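Local coordinates for BauA (Acinetobacter baumannii, PDB 6HCP), which is an outer-membrane, TonB-dependent receptor for ferric preacinetobactin and probably carries this iron-siderophore complex across the outer membrane, at residues 214-222 / 271-279. Numbering follows the deposited sequence. Where two conformers were deposited one is given.
Sequences DAAVNDQSK and KADTLLSPD. With EDO (1,2-ethanediol), chain B.
Asn218 docks the tip of a type II turn onto a neighbouring loop through its backbone: its N donates to Asp273 O over 2.9 Å, nearly straight (169°) and in the carbonyl plane. This pairing of turn with turn illustrates how two loops can be joined by one main-chain bond and a small apolar patch. Beside the bond, Val217 CG1 touches Asp273 O and, at 3.8 Å, Leu275 CB; lying anti to the backbone N (chi1 169°), CG1 is carried to the carbonyl side of its own residue, where it meets the 271-279 loop, and the two side chains cross at about a right angle. Leu275 CB and CD2 in turn pack against Asn218 O. The Asn218 amide passes Asp273 obliquely, its plane 46° from the carboxylate. It makes no bond across the contact: Asn218 OD1 stays 3.7 Å from Asp273 OD2, and Asn218 ND2 and Lys271 NZ, both donors, approach to 3.4 Å.

Behind this first shell, Lys271 holds the acid. Its chain bends at the last torsion, bringing NZ to the syn side of Asp273 OD1 at 2.8 Å but well out of the carboxylate plane, a salt bridge that probably offsets the carboxylate's charge. Lys271 O accepts from both Thr274 N and Thr274 OG1, closing the type I turn, while Gln220 N to Val217 O closes the type II turn from Val217 to Gln220. A 1,2-ethanediol accepts from Leu275 N through O1 (2.9 Å). Farther along, Asp219 and Asp279 lie side by side, OD2 to OD2 4.1 Å; Lys268 of the second subunit forms a salt bridge with Asp219 and only a weak, long pair with Asp279.

Gln220 reaches Ser97 and Gly253, and its turn joins strands 202-212 and 221-234 of the beta-barrel, against the loop between strands 258-259 and 282-297.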
loop_
_atom_site.group_PDB
_atom_site.type_symbol
_atom_site.label_atom_id
_atom_site.label_comp_id
_atom_site.label_asym_id
_atom_site.label_seq_id
_atom_site.Cartn_x
_atom_site.Cartn_y
_atom_site.Cartn_z
ATOM N N ASP A 214 14.682 -2.030 14.191
ATOM C CA ASP A 214 13.365 -1.448 14.233
ATOM C C ASP A 214 12.351 -2.396 13.613
ATOM O O ASP A 214 12.546 -2.900 12.514
ATOM C CB ASP A 214 13.325 -0.130 13.460
ATOM C CG ASP A 214 14.113 0.975 14.118
ATOM O OD1 ASP A 214 14.412 0.841 15.312
ATOM O OD2 ASP A 214 14.270 2.017 13.478
ATOM N N ALA A 215 11.222 -2.544 14.298
ATOM C CA ALA A 215 10.129 -3.403 13.838
ATOM C C ALA A 215 9.051 -2.522 13.202
ATOM O O ALA A 215 9.310 -1.356 12.873
ATOM C CB ALA A 215 9.559 -4.201 15.002
ATOM N N ALA A 216 7.845 -3.083 13.032
ATOM C CA ALA A 216 6.826 -2.434 12.209
ATOM C C ALA A 216 6.015 -1.433 13.025
ATOM O O ALA A 216 5.368 -0.551 12.479
ATOM C CB ALA A 216 5.946 -3.461 11.564
ATOM N N VAL A 217 6.043 -1.567 14.350
ATOM C CA VAL A 217 5.383 -0.620 15.214
ATOM C C VAL A 217 6.298 0.593 15.416
ATOM O O VAL A 217 7.503 0.419 15.617
ATOM C CB VAL A 217 5.002 -1.300 16.545
ATOM C CG1 VAL A 217 4.551 -0.316 17.613
ATOM C CG2 VAL A 217 3.927 -2.353 16.309
ATOM N N ASN A 218 5.707 1.787 15.554
ATOM C CA ASN A 218 6.489 3.005 15.856
ATOM C C ASN A 218 7.319 2.812 17.132
ATOM O O ASN A 218 6.791 2.407 18.161
ATOM C CB ASN A 218 5.617 4.241 16.058
ATOM C CG ASN A 218 4.893 4.695 14.805
ATOM O OD1 ASN A 218 5.235 4.302 13.695
ATOM N ND2 ASN A 218 3.876 5.523 14.981
ATOM N N ASP A 219 8.614 3.141 17.040
ATOM C CA ASP A 219 9.533 3.189 18.182
ATOM C C ASP A 219 9.647 1.817 18.870
ATOM O O ASP A 219 10.065 1.736 20.023
ATOM C CB ASP A 219 9.059 4.168 19.251
ATOM C CG ASP A 219 9.150 5.622 18.822
ATOM O OD1 ASP A 219 10.008 5.917 17.956
ATOM O OD2 ASP A 219 8.280 6.415 19.267
ATOM N N GLN A 220 9.359 0.747 18.136
ATOM C CA GLN A 220 9.542 -0.607 18.658
ATOM C C GLN A 220 10.693 -1.259 17.905
ATOM O O GLN A 220 10.757 -1.178 16.702
ATOM C CB GLN A 220 8.258 -1.410 18.473
ATOM C CG GLN A 220 8.282 -2.779 19.132
ATOM C CD GLN A 220 6.933 -3.448 19.001
ATOM O OE1 GLN A 220 6.664 -4.132 18.017
ATOM N NE2 GLN A 220 6.049 -3.198 19.968
ATOM N N SER A 221 11.609 -1.881 18.644
ATOM C CA SER A 221 12.667 -2.659 18.052
ATOM C C SER A 221 12.713 -4.034 18.722
ATOM O O SER A 221 12.330 -4.184 19.878
ATOM C CB SER A 221 13.988 -1.931 18.170
ATOM O OG SER A 221 14.374 -1.841 19.520
ATOM N N LYS A 222 13.092 -5.042 17.941
ATOM C CA LYS A 222 13.042 -6.440 18.347
ATOM C C LYS A 222 14.399 -7.088 18.107
ATOM O O LYS A 222 14.936 -6.989 17.008
ATOM C CB LYS A 222 11.985 -7.182 17.535
ATOM C CG LYS A 222 10.555 -6.728 17.770
ATOM C CD LYS A 222 9.616 -7.434 16.848
ATOM C CE LYS A 222 8.161 -7.160 17.126
ATOM N NZ LYS A 222 7.309 -7.710 16.045
ATOM N N LYS A 271 -4.158 4.437 14.484
ATOM C CA LYS A 271 -3.618 3.664 13.368
ATOM C C LYS A 271 -2.783 2.503 13.916
ATOM O O LYS A 271 -2.176 2.593 15.008
ATOM C CB LYS A 271 -2.853 4.574 12.395
ATOM C CG LYS A 271 -1.717 5.383 12.975
ATOM C CD LYS A 271 -1.061 6.266 11.906
ATOM C CE LYS A 271 0.060 7.127 12.451
ATOM N NZ LYS A 271 1.139 6.306 13.057
ATOM N N ALA A 272 -2.679 1.457 13.096
ATOM C CA ALA A 272 -2.241 0.143 13.543
ATOM C C ALA A 272 -0.791 0.155 14.039
ATOM O O ALA A 272 -0.427 -0.691 14.863
ATOM C CB ALA A 272 -2.451 -0.871 12.441
ATOM N N ASP A 273 0.045 1.107 13.576
ATOM C CA ASP A 273 1.457 1.101 13.949
ATOM C C ASP A 273 1.722 1.979 15.184
ATOM O O ASP A 273 2.850 2.156 15.569
ATOM C CB ASP A 273 2.379 1.500 12.785
ATOM C CG ASP A 273 2.077 2.861 12.174
ATOM O OD1 ASP A 273 1.141 3.527 12.640
ATOM O OD2 ASP A 273 2.756 3.230 11.198
ATOM N N THR A 274 0.671 2.416 15.875
ATOM C CA THR A 274 0.788 3.220 17.079
ATOM C C THR A 274 1.289 2.332 18.235
ATOM O O THR A 274 0.734 1.289 18.473
ATOM C CB THR A 274 -0.564 3.847 17.435
ATOM O OG1 THR A 274 -1.069 4.597 16.326
ATOM C CG2 THR A 274 -0.525 4.719 18.666
ATOM N N LEU A 275 2.192 2.871 19.054
ATOM C CA LEU A 275 2.603 2.246 20.300
ATOM C C LEU A 275 1.963 3.021 21.455
ATOM O O LEU A 275 2.220 4.196 21.634
ATOM C CB LEU A 275 4.126 2.275 20.412
ATOM C CG LEU A 275 4.665 1.666 21.700
ATOM C CD1 LEU A 275 4.285 0.193 21.805
ATOM C CD2 LEU A 275 6.164 1.858 21.804
ATOM N N LEU A 276 1.120 2.343 22.229
ATOM C CA LEU A 276 0.358 2.997 23.309
ATOM C C LEU A 276 0.997 2.772 24.688
ATOM O O LEU A 276 0.383 3.038 25.720
ATOM C CB LEU A 276 -1.074 2.472 23.278
ATOM C CG LEU A 276 -1.908 2.935 22.088
ATOM C CD1 LEU A 276 -3.319 2.402 22.191
ATOM C CD2 LEU A 276 -1.927 4.465 21.988
ATOM N N SER A 277 2.242 2.310 24.689
ATOM C CA SER A 277 3.030 2.156 25.895
ATOM C C SER A 277 4.288 3.006 25.751
ATOM O O SER A 277 4.651 3.375 24.635
ATOM C CB SER A 277 3.370 0.667 26.119
ATOM O OG SER A 277 2.192 -0.140 26.180
ATOM N N PRO A 278 5.041 3.258 26.840
ATOM C CA PRO A 278 6.223 4.117 26.765
ATOM C C PRO A 278 7.225 3.680 25.689
ATOM O O PRO A 278 7.612 2.519 25.621
ATOM C CB PRO A 278 6.834 4.020 28.172
ATOM C CG PRO A 278 5.668 3.683 29.078
ATOM C CD PRO A 278 4.703 2.890 28.224
ATOM N N ASP A 279 7.704 4.654 24.893
ATOM C CA ASP A 279 8.698 4.400 23.868
ATOM C C ASP A 279 9.981 3.880 24.517
ATOM O O ASP A 279 10.647 3.033 23.934
ATOM C CB ASP A 279 8.946 5.617 22.948
ATOM C CG ASP A 279 9.088 6.968 23.637
ATOM O OD1 ASP A 279 9.488 6.981 24.824
ATOM O OD2 ASP A 279 8.815 8.011 22.973
HETATM C C1 EDO B . 2.775 5.966 17.371
HETATM O O1 EDO B . 3.538 5.408 18.430
HETATM C C2 EDO B . 2.738 7.440 17.690
HETATM O O2 EDO B . 3.049 7.445 19.088
#